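Local atomic coordinates of mannonate dehydratase (Streptococcus suis, PDB entry 3BDK), a protein that probably catalyses the manganese- or iron-dependent dehydration of D-mannonate to 2-dehydro-3-deoxy-D-gluconate and water, a step of pentose and glucuronate interconversion. Residues R328-W336 with G344-A354; K40-A51 with V73-E84. One frame throughout, in Å; residues are numbered along the deposited sequence.

In the fold
Both contacts belong to one xylose isomerase-like TIM barrel, and their centres lie about 16 Å apart. Contact 2 pairs the first two parallel strands, 47-50 and 79-84, while contact 1 runs from the end of strand 327-328, the last of the parallel strands, into helix 348-368. They meet at the active site: NH1 of Arg328 in contact 1 forms a salt bridge of 2.8 Å with OE1 of Glu84 in contact 2. Asp330 binds the manganese, and Glu84 has its side chain about 4 Å from both the metal and the sugar. Farther out, CB of Ala354 packs 3.9 Å from CE of Met45. Both contacts also touch the second subunit.

Contact 1 of 2, residues R328-W336 with G344-A354. With MN (manganese (II) ion), chain D; DNO (D-mannose), chain C.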
loop_
_atom_site.group_PDB
_atom_site.type_symbol
_atom_site.label_atom_id
_atom_site.label_comp_id
_atom_site.label_asym_id
_atom_site.label_seq_id
_atom_site.Cartn_x
_atom_site.Cartn_y
_atom_site.Cartn_z
ATOM N N ARG A 328 -6.809 -9.247 -7.107
ATOM C CA ARG A 328 -6.801 -9.504 -5.672
ATOM C C ARG A 328 -5.384 -9.740 -5.162
ATOM O O ARG A 328 -4.717 -10.691 -5.569
ATOM C CB ARG A 328 -7.689 -10.704 -5.337
ATOM C CG ARG A 328 -7.512 -11.230 -3.921
ATOM C CD ARG A 328 -8.031 -12.653 -3.793
ATOM N NE ARG A 328 -7.307 -13.409 -2.775
ATOM C CZ ARG A 328 -7.359 -14.731 -2.649
ATOM N NH1 ARG A 328 -8.104 -15.449 -3.478
ATOM N NH2 ARG A 328 -6.668 -15.336 -1.693
ATOM N N PRO A 329 -4.929 -8.868 -4.267
ATOM C CA PRO A 329 -3.778 -9.172 -3.411
ATOM C C PRO A 329 -3.947 -10.501 -2.684
ATOM O O PRO A 329 -4.755 -10.599 -1.760
ATOM C CB PRO A 329 -3.781 -8.017 -2.408
ATOM C CG PRO A 329 -5.205 -7.600 -2.329
ATOM C CD PRO A 329 -5.767 -7.793 -3.709
ATOM N N ASP A 330 -3.190 -11.510 -3.102
ATOM C CA ASP A 330 -3.131 -12.775 -2.377
ATOM C C ASP A 330 -2.323 -12.636 -1.091
ATOM O O ASP A 330 -2.175 -11.538 -0.555
ATOM C CB ASP A 330 -2.532 -13.870 -3.260
ATOM C CG ASP A 330 -3.369 -15.134 -3.269
ATOM O OD1 ASP A 330 -4.062 -15.397 -2.264
ATOM O OD2 ASP A 330 -3.334 -15.866 -4.280
ATOM N N HIS A 331 -1.800 -13.757 -0.604
ATOM C CA HIS A 331 -1.246 -13.820 0.743
ATOM C C HIS A 331 -0.462 -12.556 1.077
ATOM O O HIS A 331 0.083 -11.899 0.190
ATOM C CB HIS A 331 -0.349 -15.050 0.896
ATOM C CG HIS A 331 -0.981 -16.321 0.418
ATOM N ND1 HIS A 331 -1.432 -16.488 -0.873
ATOM C CD2 HIS A 331 -1.235 -17.486 1.060
ATOM C CE1 HIS A 331 -1.938 -17.701 -1.007
ATOM N NE2 HIS A 331 -1.831 -18.327 0.151
ATOM N N GLY A 332 -0.409 -12.220 2.362
ATOM C CA GLY A 332 0.524 -11.224 2.853
ATOM C C GLY A 332 1.437 -11.767 3.935
ATOM O O GLY A 332 1.197 -12.844 4.479
ATOM N N ARG A 333 2.487 -11.016 4.248
ATOM C CA ARG A 333 3.345 -11.334 5.383
ATOM C C ARG A 333 2.586 -11.213 6.699
ATOM O O ARG A 333 1.564 -10.530 6.777
ATOM C CB ARG A 333 4.574 -10.421 5.398
ATOM C CG ARG A 333 5.395 -10.464 4.120
ATOM C CD ARG A 333 5.700 -9.064 3.612
ATOM N NE ARG A 333 6.642 -8.361 4.480
ATOM C CZ ARG A 333 6.473 -7.115 4.909
ATOM N NH1 ARG A 333 5.397 -6.428 4.551
ATOM N NH2 ARG A 333 7.382 -6.554 5.696
ATOM N N ARG A 334 3.092 -11.880 7.731
ATOM C CA ARG A 334 2.657 -11.619 9.099
ATOM C C ARG A 334 3.423 -10.449 9.707
ATOM O O ARG A 334 4.559 -10.603 10.154
ATOM C CB ARG A 334 2.832 -12.868 9.965
ATOM C CG ARG A 334 2.176 -12.773 11.332
ATOM C CD ARG A 334 2.439 -14.022 12.158
ATOM N NE ARG A 334 1.766 -15.194 11.607
ATOM C CZ ARG A 334 0.447 -15.311 11.487
ATOM N NH1 ARG A 334 -0.346 -14.324 11.881
ATOM N NH2 ARG A 334 -0.079 -16.415 10.975
ATOM N N ILE A 335 2.792 -9.279 9.721
ATOM C CA ILE A 335 3.386 -8.091 10.337
ATOM C C ILE A 335 2.479 -7.423 11.378
ATOM O O ILE A 335 1.258 -7.590 11.355
ATOM C CB ILE A 335 3.936 -7.046 9.313
ATOM C CG1 ILE A 335 2.887 -5.991 8.936
ATOM C CG2 ILE A 335 4.581 -7.713 8.100
ATOM C CD1 ILE A 335 1.919 -6.378 7.930
ATOM N N TRP A 336 3.112 -6.678 12.287
ATOM C CA TRP A 336 2.443 -5.832 13.273
ATOM C C TRP A 336 1.603 -6.611 14.282
ATOM O O TRP A 336 0.520 -6.167 14.648
ATOM C CB TRP A 336 1.573 -4.757 12.611
ATOM C CG TRP A 336 2.217 -3.948 11.555
ATOM C CD1 TRP A 336 3.549 -3.715 11.383
ATOM C CD2 TRP A 336 1.544 -3.204 10.529
ATOM N NE1 TRP A 336 3.752 -2.893 10.300
ATOM C CE2 TRP A 336 2.536 -2.565 9.757
ATOM C CE3 TRP A 336 0.195 -3.033 10.179
ATOM C CZ2 TRP A 336 2.229 -1.782 8.651
ATOM C CZ3 TRP A 336 -0.112 -2.254 9.090
ATOM C CH2 TRP A 336 0.901 -1.638 8.334
ATOM N N GLY A 344 -1.951 -17.046 4.799
ATOM C CA GLY A 344 -1.390 -15.714 4.566
ATOM C C GLY A 344 -2.483 -14.682 4.542
ATOM O O GLY A 344 -2.491 -13.779 3.708
ATOM N N TYR A 345 -3.405 -14.805 5.484
ATOM C CA TYR A 345 -4.662 -14.101 5.344
ATOM C C TYR A 345 -4.984 -12.997 6.336
ATOM O O TYR A 345 -6.066 -12.419 6.261
ATOM C CB TYR A 345 -5.813 -15.101 5.170
ATOM C CG TYR A 345 -5.884 -15.617 3.743
ATOM C CD1 TYR A 345 -5.296 -16.827 3.388
ATOM C CD2 TYR A 345 -6.502 -14.867 2.743
ATOM C CE1 TYR A 345 -5.342 -17.284 2.087
ATOM C CE2 TYR A 345 -6.550 -15.314 1.441
ATOM C CZ TYR A 345 -5.969 -16.519 1.120
ATOM O OH TYR A 345 -6.020 -16.964 -0.172
ATOM N N GLY A 346 -4.040 -12.647 7.208
ATOM C CA GLY A 346 -4.188 -11.423 7.998
ATOM C C GLY A 346 -4.489 -10.212 7.127
ATOM O O GLY A 346 -4.301 -10.246 5.899
ATOM N N LEU A 347 -4.944 -9.131 7.757
ATOM C CA LEU A 347 -5.453 -7.976 7.025
ATOM C C LEU A 347 -4.369 -7.029 6.540
ATOM O O LEU A 347 -4.494 -6.429 5.474
ATOM C CB LEU A 347 -6.472 -7.224 7.885
ATOM C CG LEU A 347 -6.864 -5.778 7.540
ATOM C CD1 LEU A 347 -7.802 -5.710 6.366
ATOM C CD2 LEU A 347 -7.498 -5.154 8.755
ATOM N N TYR A 348 -3.292 -6.919 7.310
ATOM C CA TYR A 348 -2.317 -5.830 7.145
ATOM C C TYR A 348 -1.526 -5.854 5.853
ATOM O O TYR A 348 -1.746 -5.010 4.971
ATOM C CB TYR A 348 -1.387 -5.765 8.342
ATOM C CG TYR A 348 -2.113 -5.666 9.663
ATOM C CD1 TYR A 348 -3.263 -4.887 9.793
ATOM C CD2 TYR A 348 -1.633 -6.323 10.783
ATOM C CE1 TYR A 348 -3.927 -4.770 11.000
ATOM C CE2 TYR A 348 -2.294 -6.225 12.011
ATOM C CZ TYR A 348 -3.442 -5.438 12.104
ATOM O OH TYR A 348 -4.100 -5.335 13.305
ATOM N N ASP A 349 -0.628 -6.819 5.714
ATOM C CA ASP A 349 0.171 -6.904 4.476
ATOM C C ASP A 349 -0.697 -7.083 3.229
ATOM O O ASP A 349 -0.384 -6.579 2.158
ATOM C CB ASP A 349 1.241 -7.986 4.554
ATOM C CG ASP A 349 2.381 -7.730 3.593
ATOM O OD1 ASP A 349 2.775 -6.546 3.451
ATOM O OD2 ASP A 349 2.888 -8.704 2.978
ATOM N N ARG A 350 -1.818 -7.771 3.388
ATOM C CA ARG A 350 -2.768 -7.901 2.304
ATOM C C ARG A 350 -3.200 -6.494 1.867
ATOM O O ARG A 350 -3.096 -6.133 0.694
ATOM C CB ARG A 350 -3.929 -8.752 2.771
ATOM C CG ARG A 350 -4.296 -9.860 1.822
ATOM C CD ARG A 350 -4.569 -11.200 2.538
ATOM N NE ARG A 350 -5.539 -11.146 3.643
ATOM C CZ ARG A 350 -6.860 -11.013 3.501
ATOM N NH1 ARG A 350 -7.403 -10.878 2.299
ATOM N NH2 ARG A 350 -7.644 -11.000 4.568
ATOM N N ALA A 351 -3.621 -5.667 2.817
ATOM C CA ALA A 351 -4.003 -4.273 2.480
ATOM C C ALA A 351 -2.841 -3.449 1.913
ATOM O O ALA A 351 -3.003 -2.796 0.867
ATOM C CB ALA A 351 -4.640 -3.592 3.651
ATOM N N LEU A 352 -1.668 -3.511 2.559
ATOM C CA LEU A 352 -0.464 -2.832 2.034
ATOM C C LEU A 352 -0.189 -3.181 0.572
ATOM O O LEU A 352 0.226 -2.312 -0.214
ATOM C CB LEU A 352 0.786 -3.073 2.900
ATOM C CG LEU A 352 0.832 -2.451 4.308
ATOM C CD1 LEU A 352 2.046 -2.905 5.059
ATOM C CD2 LEU A 352 0.805 -0.933 4.293
ATOM N N GLY A 353 -0.424 -4.444 0.214
ATOM C CA GLY A 353 -0.412 -4.874 -1.180
ATOM C C GLY A 353 -1.439 -4.138 -2.028
ATOM O O GLY A 353 -1.100 -3.540 -3.060
ATOM N N ALA A 354 -2.694 -4.159 -1.595
ATOM C CA ALA A 354 -3.756 -3.541 -2.383
ATOM C C ALA A 354 -3.440 -2.085 -2.749
ATOM O O ALA A 354 -3.461 -1.712 -3.935
ATOM C CB ALA A 354 -5.067 -3.654 -1.661
HETATM MN MN MN D . -4.425 -18.064 -4.224
HETATM C C1 DNO C . -3.568 -21.159 -1.424
HETATM C C2 DNO C . -4.611 -20.052 -1.195
HETATM C C3 DNO C . -5.772 -20.434 -0.222
HETATM C C4 DNO C . -6.665 -21.693 -0.470
HETATM C C5 DNO C . -7.086 -22.064 -1.924
HETATM C C6 DNO C . -8.429 -22.805 -1.899
HETATM O O1 DNO C . -2.509 -20.909 -2.002
HETATM O O2 DNO C . -5.107 -19.563 -2.454
HETATM O O3 DNO C . -6.653 -19.319 -0.122
HETATM O O4 DNO C . -6.086 -22.824 0.197
HETATM O O5 DNO C . -7.221 -20.928 -2.793
HETATM O O6 DNO C . -8.193 -24.215 -1.940
HETATM O O HOH W 1 -1.231 -9.900 5.768
#
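The ring of His331 has CE1 of Tyr345 over one face, near the rim, and O1 of the bound D-mannose at its edge; the two aromatic planes are inclined at 48°. The edge of the Tyr345 ring is met by NH2 of Arg328, and the guanidinium of Arg350 carries CD2 of the same ring over its centre. CE3 of Trp336 lies over a face of Tyr348, 3.5 Å from its CG, while the carbonyl oxygen of Ile335 approaches that ring's edge. This is the loop after a strand of the TIM barrel, folded back on the start of helix 348-368. At its inner end Asp330 OD2 binds the manganese at 2.5 Å, with His219 and His286 completing the protein ligands, and Tyr345 OH lies against the sugar's O3, modelled so close that the hydrogen-bond length is doubtful. Arginine suits position 350 because its bent chain brings Arg350 NE to Gly346 O (2.7 Å) and NH2 to Tyr345 O, tying down the turn before the helix. Glycine at 332 lets the backbones close in, and Gly332 N reaches Gly344 O at 2.9 Å. With CG swung anti to the backbone N (chi1 -157°), the carboxylate of Asp349 grips Arg333, whose NH2 is hydrogen-bonded to Ala41 O of the second subunit. Asp349 OD2 takes the N-H of Arg333 almost straight (2.7 Å), whereas Arg333 NH1 forms a salt bridge with Asp349 OD1 at 2.8 Å, from above the carboxylate plane.

Contact 2 of 2, residues K40-A51 with V73-E84; sequences KAIPGMQGIVTA and VEEAGLEITVIE
Leu78 lays its CD2 methyl beside the aliphatic chain of Lys40, 3.9 Å from CD, as the two side chains pass at a slant; the same methyl also lies against the carbonyl oxygens of Met45 and Gln46. Lysine suits this border because its methylenes cover the leucine while the bend at chi2 (55°) brings Lys40 NZ to 4.0 Å from Gly77 O. Gly77 has positive phi and ends the preceding helix in a Schellman motif, a backbone shape that glycine adopts readily, and the chain then turns into the next strand.

Ile48 and Val73 meet end on, CG2 of the isoleucine 3.6 Å from CG1 of the valine. The Ile80 CD1 methyl fills in beside them, 3.7 Å from the same CG2 and equally close to CG2 of Thr50. Branched residues suit this face, where strand and helix press together; Leu36 of helix 36-40 adds to the cover. Strand 47-50, helix 63-74 and strand 79-84 thus make a beta-alpha-beta unit of the barrel, its strands parallel in sense but crossing at -59°. Ile48 N donates to Glu79 O at 2.6 Å, and Thr81 N returns a weak bond to Ile48 O. Glycine at 47 lets the strands approach where CG2 of Thr81 lies over its CA.

On the other face the side chains of Val49 and Val82 run alongside each other in one direction. Toward the pocket end Val49 puts CG1 anti to its backbone N (chi1 161°), against CB of Glu84 at 3.4 Å. OE1 of the carboxylate beyond forms a salt bridge with NH1 of Arg328, and Glu84 N is hydrogen-bonded to Thr50 O at 3.1 Å. The hydroxyl of Thr50 is hydrogen-bonded to the carbonyl oxygen of Trp27.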
loop_
_atom_site.group_PDB
_atom_site.type_symbol
_atom_site.label_atom_id
_atom_site.label_comp_id
_atom_site.label_asym_id
_atom_site.label_seq_id
_atom_site.Cartn_x
_atom_site.Cartn_y
_atom_site.Cartn_z
ATOM N N LYS A 40 -13.757 -2.709 3.827
ATOM C CA LYS A 40 -14.292 -1.492 3.190
ATOM C C LYS A 40 -13.377 -0.280 3.438
ATOM O O LYS A 40 -13.298 0.632 2.607
ATOM C CB LYS A 40 -15.739 -1.229 3.685
ATOM C CG LYS A 40 -16.399 0.127 3.303
ATOM C CD LYS A 40 -16.391 0.398 1.786
ATOM C CE LYS A 40 -17.438 1.436 1.355
ATOM N NZ LYS A 40 -17.156 1.935 -0.039
ATOM N N ALA A 41 -12.680 -0.294 4.574
ATOM C CA ALA A 41 -11.798 0.804 4.975
ATOM C C ALA A 41 -10.559 1.030 4.094
ATOM O O ALA A 41 -10.005 2.119 4.095
ATOM C CB ALA A 41 -11.389 0.634 6.428
ATOM N N ILE A 42 -10.122 -0.000 3.365
ATOM C CA ILE A 42 -8.974 0.089 2.451
ATOM C C ILE A 42 -9.353 0.974 1.284
ATOM O O ILE A 42 -10.397 0.758 0.674
ATOM C CB ILE A 42 -8.588 -1.310 1.895
ATOM C CG1 ILE A 42 -8.076 -2.218 3.011
ATOM C CG2 ILE A 42 -7.566 -1.199 0.765
ATOM C CD1 ILE A 42 -8.229 -3.705 2.710
ATOM N N PRO A 43 -8.515 1.974 0.961
ATOM C CA PRO A 43 -8.812 2.866 -0.155
ATOM C C PRO A 43 -9.045 2.055 -1.412
ATOM O O PRO A 43 -8.439 0.995 -1.570
ATOM C CB PRO A 43 -7.523 3.670 -0.320
ATOM C CG PRO A 43 -6.867 3.622 0.983
ATOM C CD PRO A 43 -7.242 2.320 1.618
ATOM N N GLY A 44 -9.936 2.545 -2.270
ATOM C CA GLY A 44 -10.200 1.954 -3.589
ATOM C C GLY A 44 -10.756 0.534 -3.640
ATOM O O GLY A 44 -11.061 0.018 -4.720
ATOM N N MET A 45 -10.882 -0.091 -2.478
ATOM C CA MET A 45 -11.315 -1.476 -2.385
ATOM C C MET A 45 -12.787 -1.573 -2.702
ATOM O O MET A 45 -13.605 -0.895 -2.066
ATOM C CB MET A 45 -11.062 -2.010 -0.979
ATOM C CG MET A 45 -11.403 -3.479 -0.799
ATOM S SD MET A 45 -10.525 -4.544 -1.948
ATOM C CE MET A 45 -8.860 -4.501 -1.278
ATOM N N GLN A 46 -13.120 -2.420 -3.675
ATOM C CA GLN A 46 -14.500 -2.564 -4.160
ATOM C C GLN A 46 -15.056 -3.970 -3.938
ATOM O O GLN A 46 -16.043 -4.159 -3.211
ATOM C CB GLN A 46 -14.594 -2.231 -5.652
ATOM C CG GLN A 46 -13.957 -0.926 -6.083
ATOM C CD GLN A 46 -14.500 -0.449 -7.410
ATOM O OE1 GLN A 46 -15.705 -0.508 -7.645
ATOM N NE2 GLN A 46 -13.628 0.033 -8.279
ATOM N N GLY A 47 -14.414 -4.945 -4.582
ATOM C CA GLY A 47 -14.899 -6.307 -4.628
ATOM C C GLY A 47 -14.560 -7.080 -3.381
ATOM O O GLY A 47 -13.499 -6.898 -2.786
ATOM N N ILE A 48 -15.473 -7.941 -2.971
ATOM C CA ILE A 48 -15.148 -8.910 -1.970
ATOM C C ILE A 48 -15.022 -10.252 -2.722
ATOM O O ILE A 48 -15.407 -10.343 -3.894
ATOM C CB ILE A 48 -16.183 -8.878 -0.810
ATOM C CG1 ILE A 48 -15.547 -9.316 0.511
ATOM C CG2 ILE A 48 -17.409 -9.710 -1.129
ATOM C CD1 ILE A 48 -16.242 -8.748 1.736
ATOM N N VAL A 49 -14.446 -11.260 -2.069
ATOM C CA VAL A 49 -14.172 -12.560 -2.666
ATOM C C VAL A 49 -14.358 -13.602 -1.566
ATOM O O VAL A 49 -13.636 -13.609 -0.568
ATOM C CB VAL A 49 -12.728 -12.637 -3.230
ATOM C CG1 VAL A 49 -12.285 -14.081 -3.411
ATOM C CG2 VAL A 49 -12.610 -11.886 -4.536
ATOM N N THR A 50 -15.339 -14.477 -1.733
ATOM C CA THR A 50 -15.682 -15.424 -0.680
ATOM C C THR A 50 -16.360 -16.677 -1.236
ATOM O O THR A 50 -16.577 -16.801 -2.441
ATOM C CB THR A 50 -16.587 -14.760 0.400
ATOM O OG1 THR A 50 -16.846 -15.691 1.469
ATOM C CG2 THR A 50 -17.895 -14.282 -0.212
ATOM N N ALA A 51 -16.686 -17.593 -0.334
ATOM C CA ALA A 51 -17.348 -18.826 -0.681
ATOM C C ALA A 51 -18.250 -19.228 0.478
ATOM O O ALA A 51 -18.217 -18.596 1.541
ATOM C CB ALA A 51 -16.315 -19.907 -0.955
ATOM N N VAL A 73 -22.818 -8.681 2.749
ATOM C CA VAL A 73 -21.781 -7.870 2.122
ATOM C C VAL A 73 -22.342 -6.621 1.459
ATOM O O VAL A 73 -21.728 -5.563 1.527
ATOM C CB VAL A 73 -20.952 -8.703 1.105
ATOM C CG1 VAL A 73 -20.104 -7.822 0.206
ATOM C CG2 VAL A 73 -20.081 -9.717 1.834
ATOM N N GLU A 74 -23.502 -6.736 0.817
ATOM C CA GLU A 74 -24.097 -5.594 0.107
ATOM C C GLU A 74 -24.427 -4.439 1.061
ATOM O O GLU A 74 -24.322 -3.265 0.695
ATOM C CB GLU A 74 -25.338 -6.022 -0.687
ATOM C CG GLU A 74 -25.794 -5.009 -1.757
ATOM C CD GLU A 74 -25.000 -5.105 -3.053
ATOM O OE1 GLU A 74 -25.208 -6.085 -3.802
ATOM O OE2 GLU A 74 -24.188 -4.194 -3.329
ATOM N N GLU A 75 -24.806 -4.789 2.291
ATOM C CA GLU A 75 -25.092 -3.801 3.336
ATOM C C GLU A 75 -23.835 -3.047 3.790
ATOM O O GLU A 75 -23.921 -1.909 4.262
ATOM C CB GLU A 75 -25.765 -4.464 4.544
ATOM C CG GLU A 75 -24.941 -5.574 5.205
ATOM C CD GLU A 75 -25.405 -5.915 6.620
ATOM O OE1 GLU A 75 -25.669 -4.978 7.407
ATOM O OE2 GLU A 75 -25.490 -7.124 6.952
ATOM N N ALA A 76 -22.680 -3.687 3.635
ATOM C CA ALA A 76 -21.409 -3.124 4.076
ATOM C C ALA A 76 -20.785 -2.155 3.061
ATOM O O ALA A 76 -19.696 -1.624 3.287
ATOM C CB ALA A 76 -20.432 -4.243 4.455
ATOM N N GLY A 77 -21.493 -1.906 1.963
ATOM C CA GLY A 77 -21.032 -0.969 0.940
ATOM C C GLY A 77 -20.154 -1.629 -0.115
ATOM O O GLY A 77 -19.659 -0.966 -1.044
ATOM N N LEU A 78 -19.976 -2.941 0.031
ATOM C CA LEU A 78 -19.162 -3.742 -0.877
ATOM C C LEU A 78 -19.986 -4.768 -1.651
ATOM O O LEU A 78 -21.184 -4.951 -1.389
ATOM C CB LEU A 78 -18.031 -4.445 -0.111
ATOM C CG LEU A 78 -16.891 -3.603 0.473
ATOM C CD1 LEU A 78 -15.859 -4.532 1.070
ATOM C CD2 LEU A 78 -16.261 -2.669 -0.558
ATOM N N GLU A 79 -19.302 -5.461 -2.563
ATOM C CA GLU A 79 -19.915 -6.267 -3.615
ATOM C C GLU A 79 -19.114 -7.554 -3.883
ATOM O O GLU A 79 -17.877 -7.535 -3.855
ATOM C CB GLU A 79 -19.983 -5.414 -4.893
ATOM C CG GLU A 79 -19.992 -6.186 -6.196
ATOM C CD GLU A 79 -20.040 -5.287 -7.417
ATOM O OE1 GLU A 79 -21.052 -5.350 -8.154
ATOM O OE2 GLU A 79 -19.075 -4.520 -7.645
ATOM N N ILE A 80 -19.808 -8.660 -4.161
ATOM C CA ILE A 80 -19.140 -9.878 -4.650
ATOM C C ILE A 80 -18.795 -9.782 -6.135
ATOM O O ILE A 80 -19.677 -9.605 -6.972
ATOM C CB ILE A 80 -19.985 -11.122 -4.465
ATOM C CG1 ILE A 80 -20.705 -11.094 -3.108
ATOM C CG2 ILE A 80 -19.105 -12.349 -4.659
ATOM C CD1 ILE A 80 -20.153 -12.055 -2.049
ATOM N N THR A 81 -17.512 -9.915 -6.454
ATOM C CA THR A 81 -17.031 -9.803 -7.829
ATOM C C THR A 81 -16.611 -11.169 -8.395
ATOM O O THR A 81 -16.524 -11.342 -9.619
ATOM C CB THR A 81 -15.845 -8.809 -7.910
ATOM O OG1 THR A 81 -15.366 -8.704 -9.260
ATOM C CG2 THR A 81 -14.706 -9.250 -6.994
ATOM N N VAL A 82 -16.357 -12.117 -7.483
ATOM C CA VAL A 82 -15.762 -13.423 -7.767
ATOM C C VAL A 82 -15.997 -14.316 -6.562
ATOM O O VAL A 82 -15.990 -13.845 -5.431
ATOM C CB VAL A 82 -14.219 -13.334 -7.938
ATOM C CG1 VAL A 82 -13.601 -14.729 -8.060
ATOM C CG2 VAL A 82 -13.823 -12.459 -9.130
ATOM N N ILE A 83 -16.193 -15.606 -6.798
ATOM C CA ILE A 83 -16.282 -16.562 -5.703
ATOM C C ILE A 83 -15.011 -17.390 -5.645
ATOM O O ILE A 83 -14.637 -18.028 -6.627
ATOM C CB ILE A 83 -17.537 -17.460 -5.827
ATOM C CG1 ILE A 83 -18.773 -16.647 -5.427
ATOM C CG2 ILE A 83 -17.410 -18.735 -4.966
ATOM C CD1 ILE A 83 -20.053 -17.413 -5.428
ATOM N N GLU A 84 -14.325 -17.356 -4.510
ATOM C CA GLU A 84 -13.095 -18.101 -4.411
ATOM C C GLU A 84 -13.419 -19.484 -3.957
ATOM O O GLU A 84 -13.430 -19.804 -2.758
ATOM C CB GLU A 84 -12.057 -17.479 -3.500
ATOM C CG GLU A 84 -10.703 -18.162 -3.658
ATOM C CD GLU A 84 -9.759 -17.443 -4.612
ATOM O OE1 GLU A 84 -10.132 -16.393 -5.177
ATOM O OE2 GLU A 84 -8.616 -17.914 -4.775
#